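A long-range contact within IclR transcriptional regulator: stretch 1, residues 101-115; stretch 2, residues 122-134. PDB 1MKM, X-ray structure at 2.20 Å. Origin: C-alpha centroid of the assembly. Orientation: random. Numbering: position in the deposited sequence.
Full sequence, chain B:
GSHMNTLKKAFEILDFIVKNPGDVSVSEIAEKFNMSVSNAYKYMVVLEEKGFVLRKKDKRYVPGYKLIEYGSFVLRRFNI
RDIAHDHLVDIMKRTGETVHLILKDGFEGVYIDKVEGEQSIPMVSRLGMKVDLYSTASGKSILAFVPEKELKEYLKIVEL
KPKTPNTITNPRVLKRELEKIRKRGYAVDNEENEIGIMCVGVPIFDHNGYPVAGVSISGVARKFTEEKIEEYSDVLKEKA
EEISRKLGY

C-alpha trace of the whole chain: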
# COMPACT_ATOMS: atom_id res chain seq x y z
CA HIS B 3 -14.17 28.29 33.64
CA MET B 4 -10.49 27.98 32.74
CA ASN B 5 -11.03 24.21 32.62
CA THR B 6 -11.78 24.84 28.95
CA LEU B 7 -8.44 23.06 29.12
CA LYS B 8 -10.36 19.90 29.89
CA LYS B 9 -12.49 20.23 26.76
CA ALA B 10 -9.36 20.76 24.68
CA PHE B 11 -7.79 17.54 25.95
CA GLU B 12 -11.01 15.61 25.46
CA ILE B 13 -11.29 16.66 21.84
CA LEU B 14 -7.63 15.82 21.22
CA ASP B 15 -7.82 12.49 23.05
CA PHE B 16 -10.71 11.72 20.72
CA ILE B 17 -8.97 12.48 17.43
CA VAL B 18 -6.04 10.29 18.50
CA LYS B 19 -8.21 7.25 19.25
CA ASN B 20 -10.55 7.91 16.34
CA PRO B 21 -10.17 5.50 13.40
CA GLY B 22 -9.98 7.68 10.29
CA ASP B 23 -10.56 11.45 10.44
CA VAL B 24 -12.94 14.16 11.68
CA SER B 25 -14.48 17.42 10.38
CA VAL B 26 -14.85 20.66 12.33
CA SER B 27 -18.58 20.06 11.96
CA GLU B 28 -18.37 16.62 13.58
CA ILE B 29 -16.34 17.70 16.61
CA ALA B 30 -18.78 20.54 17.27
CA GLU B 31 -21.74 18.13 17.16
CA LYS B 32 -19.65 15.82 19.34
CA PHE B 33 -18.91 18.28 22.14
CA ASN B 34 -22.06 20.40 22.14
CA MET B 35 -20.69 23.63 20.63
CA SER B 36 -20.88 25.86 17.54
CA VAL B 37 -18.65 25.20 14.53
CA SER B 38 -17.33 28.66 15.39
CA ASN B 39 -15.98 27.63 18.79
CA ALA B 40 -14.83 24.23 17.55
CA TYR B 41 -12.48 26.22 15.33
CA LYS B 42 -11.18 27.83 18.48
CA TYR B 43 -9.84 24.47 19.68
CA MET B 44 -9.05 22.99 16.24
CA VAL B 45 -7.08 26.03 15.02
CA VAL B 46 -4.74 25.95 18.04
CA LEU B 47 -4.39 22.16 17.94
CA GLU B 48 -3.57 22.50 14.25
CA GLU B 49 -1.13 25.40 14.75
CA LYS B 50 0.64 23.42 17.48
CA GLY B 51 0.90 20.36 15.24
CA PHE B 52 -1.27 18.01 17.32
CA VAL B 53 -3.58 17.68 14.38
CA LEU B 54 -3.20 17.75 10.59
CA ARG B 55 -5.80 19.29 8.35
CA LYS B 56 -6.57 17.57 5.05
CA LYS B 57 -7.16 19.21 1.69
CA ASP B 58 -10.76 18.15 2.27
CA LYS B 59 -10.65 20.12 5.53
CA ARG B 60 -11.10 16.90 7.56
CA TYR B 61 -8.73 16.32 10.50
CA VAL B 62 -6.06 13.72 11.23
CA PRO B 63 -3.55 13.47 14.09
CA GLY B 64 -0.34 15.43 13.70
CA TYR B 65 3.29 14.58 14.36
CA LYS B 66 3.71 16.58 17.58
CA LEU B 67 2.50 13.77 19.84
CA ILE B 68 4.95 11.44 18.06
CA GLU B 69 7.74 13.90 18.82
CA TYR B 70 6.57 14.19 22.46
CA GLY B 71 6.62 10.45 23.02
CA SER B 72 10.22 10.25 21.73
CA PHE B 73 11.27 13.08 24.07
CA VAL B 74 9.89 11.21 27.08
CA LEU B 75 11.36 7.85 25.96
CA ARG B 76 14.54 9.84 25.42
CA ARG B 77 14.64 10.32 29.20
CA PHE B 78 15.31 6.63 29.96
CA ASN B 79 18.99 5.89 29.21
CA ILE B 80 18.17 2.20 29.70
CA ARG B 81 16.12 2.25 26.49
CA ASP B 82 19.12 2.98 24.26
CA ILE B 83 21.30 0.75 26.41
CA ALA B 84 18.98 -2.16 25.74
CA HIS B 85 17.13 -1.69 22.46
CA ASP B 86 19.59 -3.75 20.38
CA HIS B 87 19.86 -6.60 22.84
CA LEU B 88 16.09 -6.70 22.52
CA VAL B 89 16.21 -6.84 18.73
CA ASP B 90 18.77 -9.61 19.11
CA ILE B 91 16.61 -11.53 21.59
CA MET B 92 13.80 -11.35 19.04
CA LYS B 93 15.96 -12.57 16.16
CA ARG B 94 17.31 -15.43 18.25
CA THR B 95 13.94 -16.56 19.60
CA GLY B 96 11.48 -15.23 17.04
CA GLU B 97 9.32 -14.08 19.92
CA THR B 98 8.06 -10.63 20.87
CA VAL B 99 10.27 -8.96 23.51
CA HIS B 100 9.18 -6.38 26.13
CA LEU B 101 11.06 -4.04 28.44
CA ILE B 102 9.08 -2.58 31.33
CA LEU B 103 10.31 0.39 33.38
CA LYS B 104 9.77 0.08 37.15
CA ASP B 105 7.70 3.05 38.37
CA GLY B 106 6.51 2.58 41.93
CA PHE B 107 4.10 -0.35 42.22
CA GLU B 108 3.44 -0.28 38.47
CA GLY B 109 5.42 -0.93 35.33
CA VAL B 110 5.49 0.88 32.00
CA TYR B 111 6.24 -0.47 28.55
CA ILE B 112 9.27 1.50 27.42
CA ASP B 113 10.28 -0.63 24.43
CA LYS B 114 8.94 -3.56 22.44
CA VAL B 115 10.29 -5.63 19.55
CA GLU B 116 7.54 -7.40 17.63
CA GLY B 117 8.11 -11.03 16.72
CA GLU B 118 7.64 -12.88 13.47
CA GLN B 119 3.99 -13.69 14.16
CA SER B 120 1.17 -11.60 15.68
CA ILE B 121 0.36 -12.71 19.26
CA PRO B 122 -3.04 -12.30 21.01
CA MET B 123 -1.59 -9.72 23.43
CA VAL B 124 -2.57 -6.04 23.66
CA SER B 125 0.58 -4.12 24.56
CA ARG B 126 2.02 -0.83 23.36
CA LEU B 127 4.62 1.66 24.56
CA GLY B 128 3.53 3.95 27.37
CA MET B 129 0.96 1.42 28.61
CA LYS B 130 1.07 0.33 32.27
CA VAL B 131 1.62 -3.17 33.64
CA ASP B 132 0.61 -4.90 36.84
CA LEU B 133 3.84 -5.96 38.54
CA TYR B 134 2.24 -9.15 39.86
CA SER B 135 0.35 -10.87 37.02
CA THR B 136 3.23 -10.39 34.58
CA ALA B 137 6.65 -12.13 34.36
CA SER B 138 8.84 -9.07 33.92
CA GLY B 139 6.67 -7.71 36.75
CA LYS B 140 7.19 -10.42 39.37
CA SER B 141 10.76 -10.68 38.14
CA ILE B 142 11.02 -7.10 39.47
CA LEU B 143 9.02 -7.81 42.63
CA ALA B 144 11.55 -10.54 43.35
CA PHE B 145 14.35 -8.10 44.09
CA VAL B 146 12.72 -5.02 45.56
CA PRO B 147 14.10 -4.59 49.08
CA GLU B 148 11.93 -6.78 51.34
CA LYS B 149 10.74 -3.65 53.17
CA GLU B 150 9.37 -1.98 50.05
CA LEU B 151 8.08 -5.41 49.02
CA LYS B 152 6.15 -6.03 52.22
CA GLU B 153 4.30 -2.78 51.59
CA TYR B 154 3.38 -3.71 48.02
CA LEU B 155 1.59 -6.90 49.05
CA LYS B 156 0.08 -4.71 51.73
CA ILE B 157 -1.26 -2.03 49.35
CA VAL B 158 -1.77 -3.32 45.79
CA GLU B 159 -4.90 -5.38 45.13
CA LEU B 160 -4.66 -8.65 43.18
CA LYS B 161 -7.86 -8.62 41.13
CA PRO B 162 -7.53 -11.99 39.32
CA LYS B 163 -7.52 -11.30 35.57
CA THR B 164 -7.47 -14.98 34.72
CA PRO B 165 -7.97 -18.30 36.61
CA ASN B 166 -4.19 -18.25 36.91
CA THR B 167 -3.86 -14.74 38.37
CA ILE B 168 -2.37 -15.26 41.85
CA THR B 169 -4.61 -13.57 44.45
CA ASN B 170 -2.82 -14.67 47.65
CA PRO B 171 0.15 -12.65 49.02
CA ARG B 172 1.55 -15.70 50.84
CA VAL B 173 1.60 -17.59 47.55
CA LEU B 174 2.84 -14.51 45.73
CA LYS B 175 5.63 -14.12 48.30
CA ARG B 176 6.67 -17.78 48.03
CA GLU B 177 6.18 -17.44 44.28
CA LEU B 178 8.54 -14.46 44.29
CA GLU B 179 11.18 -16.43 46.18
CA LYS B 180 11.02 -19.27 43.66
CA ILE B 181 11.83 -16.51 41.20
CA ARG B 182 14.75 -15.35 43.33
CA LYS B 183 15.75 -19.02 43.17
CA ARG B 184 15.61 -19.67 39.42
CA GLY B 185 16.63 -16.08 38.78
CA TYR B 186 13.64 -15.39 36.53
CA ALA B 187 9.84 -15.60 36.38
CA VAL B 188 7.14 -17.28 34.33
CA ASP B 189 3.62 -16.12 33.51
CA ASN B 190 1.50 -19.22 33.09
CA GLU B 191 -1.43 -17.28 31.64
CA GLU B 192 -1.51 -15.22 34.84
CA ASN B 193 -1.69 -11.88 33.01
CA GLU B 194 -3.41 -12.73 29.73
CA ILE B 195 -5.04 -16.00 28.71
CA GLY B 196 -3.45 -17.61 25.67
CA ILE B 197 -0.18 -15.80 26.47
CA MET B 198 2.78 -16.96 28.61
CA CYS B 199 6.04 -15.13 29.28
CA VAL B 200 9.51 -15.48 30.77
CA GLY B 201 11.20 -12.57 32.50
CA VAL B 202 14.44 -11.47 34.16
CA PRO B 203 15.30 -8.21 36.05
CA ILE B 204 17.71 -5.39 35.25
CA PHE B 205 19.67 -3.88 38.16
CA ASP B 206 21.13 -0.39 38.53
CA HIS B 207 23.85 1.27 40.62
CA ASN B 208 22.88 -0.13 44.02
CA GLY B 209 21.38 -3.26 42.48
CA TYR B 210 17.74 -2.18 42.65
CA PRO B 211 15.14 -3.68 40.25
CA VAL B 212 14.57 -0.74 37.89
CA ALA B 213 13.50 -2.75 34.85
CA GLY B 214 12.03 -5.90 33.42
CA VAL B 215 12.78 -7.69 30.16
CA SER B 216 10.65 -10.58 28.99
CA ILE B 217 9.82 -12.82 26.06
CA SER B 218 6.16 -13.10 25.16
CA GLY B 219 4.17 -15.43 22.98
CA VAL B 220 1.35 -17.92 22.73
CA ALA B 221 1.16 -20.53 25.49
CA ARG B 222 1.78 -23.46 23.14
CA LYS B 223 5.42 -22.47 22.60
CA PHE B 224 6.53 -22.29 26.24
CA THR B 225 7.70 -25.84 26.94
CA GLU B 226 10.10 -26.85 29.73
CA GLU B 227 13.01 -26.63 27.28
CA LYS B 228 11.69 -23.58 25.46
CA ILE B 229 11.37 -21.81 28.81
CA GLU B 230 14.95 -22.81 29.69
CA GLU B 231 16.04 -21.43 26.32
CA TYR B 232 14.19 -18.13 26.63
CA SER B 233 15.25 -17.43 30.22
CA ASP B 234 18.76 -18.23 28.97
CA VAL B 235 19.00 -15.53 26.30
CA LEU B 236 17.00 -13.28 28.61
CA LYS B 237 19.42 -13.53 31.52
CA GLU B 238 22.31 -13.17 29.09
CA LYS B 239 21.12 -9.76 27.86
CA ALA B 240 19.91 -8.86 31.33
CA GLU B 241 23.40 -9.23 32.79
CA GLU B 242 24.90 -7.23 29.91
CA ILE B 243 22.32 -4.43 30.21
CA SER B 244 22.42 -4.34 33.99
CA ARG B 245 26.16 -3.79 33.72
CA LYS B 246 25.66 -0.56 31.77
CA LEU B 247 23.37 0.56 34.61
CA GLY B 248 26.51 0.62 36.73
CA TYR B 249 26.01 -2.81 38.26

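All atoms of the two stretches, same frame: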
# COMPACT_ATOMS: atom_id res chain seq x y z
N LEU B 101 10.17 -4.63 27.44
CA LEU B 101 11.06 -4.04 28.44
C LEU B 101 10.18 -3.10 29.23
O LEU B 101 9.71 -2.08 28.70
CB LEU B 101 12.19 -3.24 27.78
CG LEU B 101 13.09 -2.54 28.81
CD1 LEU B 101 13.88 -3.58 29.54
CD2 LEU B 101 14.04 -1.52 28.14
N ILE B 102 9.92 -3.43 30.49
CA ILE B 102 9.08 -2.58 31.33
C ILE B 102 9.90 -1.81 32.34
O ILE B 102 10.78 -2.37 32.99
CB ILE B 102 8.00 -3.39 32.08
CG1 ILE B 102 8.60 -4.10 33.28
CG2 ILE B 102 7.40 -4.42 31.15
CD1 ILE B 102 7.55 -4.84 34.12
N LEU B 103 9.62 -0.51 32.44
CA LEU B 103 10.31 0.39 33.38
C LEU B 103 9.58 0.38 34.71
O LEU B 103 8.38 0.59 34.75
CB LEU B 103 10.30 1.83 32.84
CG LEU B 103 10.89 2.96 33.70
CD1 LEU B 103 12.40 2.78 33.83
CD2 LEU B 103 10.58 4.30 33.05
N LYS B 104 10.32 0.12 35.79
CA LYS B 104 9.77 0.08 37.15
C LYS B 104 9.41 1.49 37.63
O LYS B 104 10.28 2.34 37.74
CB LYS B 104 10.81 -0.53 38.09
CG LYS B 104 10.63 -0.24 39.58
CD LYS B 104 9.60 -1.15 40.24
CE LYS B 104 9.86 -1.23 41.74
NZ LYS B 104 9.73 0.09 42.40
N ASP B 105 8.13 1.73 37.89
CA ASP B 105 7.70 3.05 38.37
C ASP B 105 6.73 2.90 39.54
O ASP B 105 5.51 2.92 39.37
CB ASP B 105 7.02 3.83 37.24
CG ASP B 105 6.83 5.29 37.59
OD1 ASP B 105 7.83 5.97 37.87
OD2 ASP B 105 5.67 5.76 37.57
N GLY B 106 7.31 2.77 40.74
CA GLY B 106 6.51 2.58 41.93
C GLY B 106 6.05 1.13 42.02
O GLY B 106 6.86 0.21 41.99
N PHE B 107 4.73 0.95 42.12
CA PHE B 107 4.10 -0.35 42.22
C PHE B 107 3.45 -0.72 40.89
O PHE B 107 2.54 -1.56 40.82
CB PHE B 107 3.05 -0.33 43.34
CG PHE B 107 3.63 -0.24 44.73
CD1 PHE B 107 4.92 0.23 44.94
CD2 PHE B 107 2.87 -0.62 45.83
CE1 PHE B 107 5.45 0.33 46.22
CE2 PHE B 107 3.38 -0.53 47.12
CZ PHE B 107 4.68 -0.05 47.32
N GLU B 108 3.91 -0.05 39.84
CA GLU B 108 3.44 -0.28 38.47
C GLU B 108 4.64 -0.36 37.55
O GLU B 108 5.77 -0.00 37.91
CB GLU B 108 2.55 0.86 37.99
CG GLU B 108 1.09 0.71 38.32
CD GLU B 108 0.25 1.77 37.65
OE1 GLU B 108 0.56 2.97 37.84
OE2 GLU B 108 -0.71 1.42 36.93
N GLY B 109 4.39 -0.84 36.34
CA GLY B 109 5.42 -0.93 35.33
C GLY B 109 4.93 -0.22 34.08
O GLY B 109 3.72 -0.05 33.89
N VAL B 110 5.86 0.21 33.24
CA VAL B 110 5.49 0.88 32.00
C VAL B 110 6.27 0.30 30.82
O VAL B 110 7.48 0.09 30.90
CB VAL B 110 5.79 2.40 32.02
CG1 VAL B 110 5.15 3.02 30.80
CG2 VAL B 110 5.28 3.05 33.29
N TYR B 111 5.57 0.04 29.73
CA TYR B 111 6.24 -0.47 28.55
C TYR B 111 7.09 0.65 27.94
O TYR B 111 6.56 1.67 27.50
CB TYR B 111 5.21 -0.97 27.56
CG TYR B 111 4.64 -2.31 27.92
CD1 TYR B 111 3.26 -2.51 27.94
CD2 TYR B 111 5.47 -3.39 28.22
CE1 TYR B 111 2.73 -3.77 28.25
CE2 TYR B 111 4.95 -4.63 28.53
CZ TYR B 111 3.59 -4.81 28.54
OH TYR B 111 3.06 -6.03 28.87
N ILE B 112 8.40 0.48 27.95
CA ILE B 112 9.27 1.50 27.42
C ILE B 112 9.96 1.11 26.13
O ILE B 112 10.69 1.90 25.54
CB ILE B 112 10.31 1.93 28.48
CG1 ILE B 112 10.88 0.70 29.19
CG2 ILE B 112 9.65 2.88 29.49
CD1 ILE B 112 12.06 0.99 30.08
N ASP B 113 9.73 -0.12 25.69
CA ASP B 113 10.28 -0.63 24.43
C ASP B 113 9.66 -1.99 24.12
O ASP B 113 9.33 -2.76 25.02
CB ASP B 113 11.80 -0.76 24.50
CG ASP B 113 12.45 -0.73 23.12
OD1 ASP B 113 11.81 -1.15 22.14
OD2 ASP B 113 13.61 -0.28 23.01
N LYS B 114 9.50 -2.28 22.84
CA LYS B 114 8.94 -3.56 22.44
C LYS B 114 9.39 -3.92 21.03
O LYS B 114 9.32 -3.10 20.11
CB LYS B 114 7.39 -3.51 22.51
CG LYS B 114 6.67 -4.78 22.05
CD LYS B 114 5.21 -4.48 21.73
CE LYS B 114 4.41 -5.75 21.50
NZ LYS B 114 2.98 -5.47 21.14
N VAL B 115 9.88 -5.15 20.87
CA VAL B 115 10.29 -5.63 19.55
C VAL B 115 9.29 -6.69 19.14
O VAL B 115 9.24 -7.76 19.75
CB VAL B 115 11.67 -6.31 19.56
CG1 VAL B 115 11.90 -7.02 18.22
CG2 VAL B 115 12.76 -5.30 19.81
N PRO B 122 -1.81 -12.83 20.39
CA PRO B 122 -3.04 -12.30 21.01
C PRO B 122 -2.86 -11.49 22.29
O PRO B 122 -3.59 -11.69 23.25
CB PRO B 122 -3.89 -13.55 21.22
CG PRO B 122 -2.87 -14.61 21.48
CD PRO B 122 -1.79 -14.30 20.45
N MET B 123 -1.90 -10.57 22.28
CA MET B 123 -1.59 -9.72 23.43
C MET B 123 -1.78 -8.24 23.06
O MET B 123 -1.40 -7.83 21.97
CB MET B 123 -0.14 -9.95 23.86
CG MET B 123 0.30 -9.20 25.10
SD MET B 123 2.02 -9.59 25.49
CE MET B 123 2.55 -8.10 26.32
N VAL B 124 -2.38 -7.46 23.95
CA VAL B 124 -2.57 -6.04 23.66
C VAL B 124 -1.60 -5.20 24.48
O VAL B 124 -1.88 -4.83 25.61
CB VAL B 124 -4.01 -5.56 23.98
CG1 VAL B 124 -4.16 -4.09 23.58
CG2 VAL B 124 -5.03 -6.39 23.22
N SER B 125 -0.45 -4.91 23.89
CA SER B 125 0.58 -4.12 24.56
C SER B 125 1.09 -3.05 23.61
O SER B 125 1.09 -3.23 22.40
CB SER B 125 1.75 -5.03 24.96
OG SER B 125 2.32 -5.62 23.80
N ARG B 126 1.50 -1.92 24.16
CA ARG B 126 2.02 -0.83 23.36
C ARG B 126 2.84 0.05 24.28
O ARG B 126 2.63 0.04 25.49
CB ARG B 126 0.89 -0.02 22.70
CG ARG B 126 -0.07 0.67 23.66
CD ARG B 126 -0.94 1.68 22.92
NE ARG B 126 -1.71 1.06 21.84
CZ ARG B 126 -2.77 0.29 22.02
NH1 ARG B 126 -3.20 0.04 23.25
NH2 ARG B 126 -3.40 -0.26 20.98
N LEU B 127 3.78 0.81 23.72
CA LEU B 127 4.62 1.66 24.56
C LEU B 127 3.78 2.64 25.37
O LEU B 127 2.70 3.03 24.96
CB LEU B 127 5.64 2.43 23.71
CG LEU B 127 6.82 1.61 23.18
CD1 LEU B 127 7.28 0.63 24.24
CD2 LEU B 127 6.42 0.84 21.96
N GLY B 128 4.28 3.02 26.54
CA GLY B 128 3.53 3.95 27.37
C GLY B 128 2.49 3.30 28.26
O GLY B 128 2.15 3.84 29.30
N MET B 129 1.97 2.15 27.85
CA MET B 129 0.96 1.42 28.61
C MET B 129 1.52 0.96 29.95
O MET B 129 2.74 0.82 30.11
CB MET B 129 0.49 0.22 27.79
CG MET B 129 -0.62 -0.58 28.42
SD MET B 129 -1.09 -1.92 27.32
CE MET B 129 -1.90 -0.98 25.99
N LYS B 130 0.64 0.73 30.92
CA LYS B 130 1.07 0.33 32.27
C LYS B 130 0.88 -1.16 32.53
O LYS B 130 -0.04 -1.77 31.99
CB LYS B 130 0.30 1.13 33.32
CG LYS B 130 0.38 2.63 33.14
CD LYS B 130 1.72 3.17 33.57
CE LYS B 130 1.67 3.67 35.00
NZ LYS B 130 0.59 4.69 35.15
N VAL B 131 1.75 -1.74 33.34
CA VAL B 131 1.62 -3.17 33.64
C VAL B 131 1.65 -3.52 35.11
O VAL B 131 2.48 -3.01 35.88
CB VAL B 131 2.70 -4.03 32.95
CG1 VAL B 131 2.57 -3.90 31.45
CG2 VAL B 131 4.06 -3.61 33.38
N ASP B 132 0.73 -4.41 35.48
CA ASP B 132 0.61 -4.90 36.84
C ASP B 132 1.89 -5.67 37.12
O ASP B 132 2.23 -6.58 36.37
CB ASP B 132 -0.60 -5.82 36.97
CG ASP B 132 -1.89 -5.13 36.60
OD1 ASP B 132 -2.17 -4.05 37.17
OD2 ASP B 132 -2.62 -5.66 35.74
N LEU B 133 2.59 -5.31 38.19
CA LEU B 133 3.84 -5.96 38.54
C LEU B 133 3.67 -7.35 39.16
O LEU B 133 4.66 -7.97 39.54
CB LEU B 133 4.64 -5.08 39.50
CG LEU B 133 5.45 -3.92 38.91
CD1 LEU B 133 6.11 -3.12 40.02
CD2 LEU B 133 6.52 -4.47 37.96
N TYR B 134 2.44 -7.84 39.25
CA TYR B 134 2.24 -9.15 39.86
C TYR B 134 1.76 -10.23 38.90
O TYR B 134 2.18 -11.38 39.02
CB TYR B 134 1.26 -9.05 41.03
CG TYR B 134 -0.15 -8.67 40.64
CD1 TYR B 134 -0.51 -7.33 40.44
CD2 TYR B 134 -1.12 -9.65 40.45
CE1 TYR B 134 -1.81 -6.99 40.07
CE2 TYR B 134 -2.41 -9.31 40.08
CZ TYR B 134 -2.75 -7.99 39.89
OH TYR B 134 -4.03 -7.68 39.49
O HOH W 1 0.33 -4.06 40.39
O HOH W 2 1.29 -7.57 20.67

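Stretch 1 folds back on itself as a hairpin, its two strands joined by backbone bonds such as L103 N to V110 O (2.7 Å), and stretch 2 adds to the outer edge of the second strand. Together the stretches bury 961 Å², both sides summed.

Following stretch 2 from its start, P122 makes no contact. M123 turns toward stretch 1, where its CE lies 3.3 Å from Y111 OH. Its carbonyl serves a polar link: a water donates to M123 O (3.0 Å) and accepts from K114 NZ (2.7 Å). The extended K114 side chain, t at all four chi angles, brings K114 NZ to S125, where NZ donates to S125 OG at 2.7 Å and to S125 O at 3.2 Å. Three oxygens thus gather round one charged nitrogen. V124, between these residues, points away.

The CA-to-CB bond of R126 also points away, but its carbonyl O approaches Y111 CB (3.5 Å) and accepts a bond from M129 N (3.2 Å), within the type II turn that spans R126 to M129. At L127 the CA-to-CB bond runs sideways, yet the chi1 and chi2 m rotamers bring CD1 to 2.9 Å from D113 N, a tight contact against backbone. G128 occupies the turn with phi/psi of 85/-27°, where a CB would jam against the preceding carbonyl O. Its N donates to Y111 O at 2.8 Å and 166°, and M129 O accepts from Y111 N at 3.0 Å and 164°; both bonds are nearly straight.

The strand from K130 runs antiparallel to 108-115, with 137° between their directions. K130 pairs with V110 without direct hydrogen bonds (CA-CA 4.5 Å), and their side chains share a face: K130 CD packs 3.6 Å from V110 CG2. The lysine's charged end forms a salt bridge, K130 NZ to E108 OE1, at 3.2 Å. V131 pairs with G109 through two hydrogen bonds, V131 N to G109 O (2.7 Å, 159°) and G109 N to V131 O (2.9 Å, a more bent 136°). An ideal CB on G109 would sit 2.7 Å from V131 CG2, a clash, so glycine leaves room for the valine. V131 CG2 also meets I102 CD1 at 3.8 Å, while CG1 lies over one face of the Y111 ring, 3.2 Å from CE1; M129 CB meets that ring's edge, 3.9 Å from CD1.

L133 completes the apolar packing, with CD2 4.0 Å from I102 CD1 and CD1 4.0 Å from K104 CD, the latter using the aliphatic part of the lysine. Y134 lies out of reach.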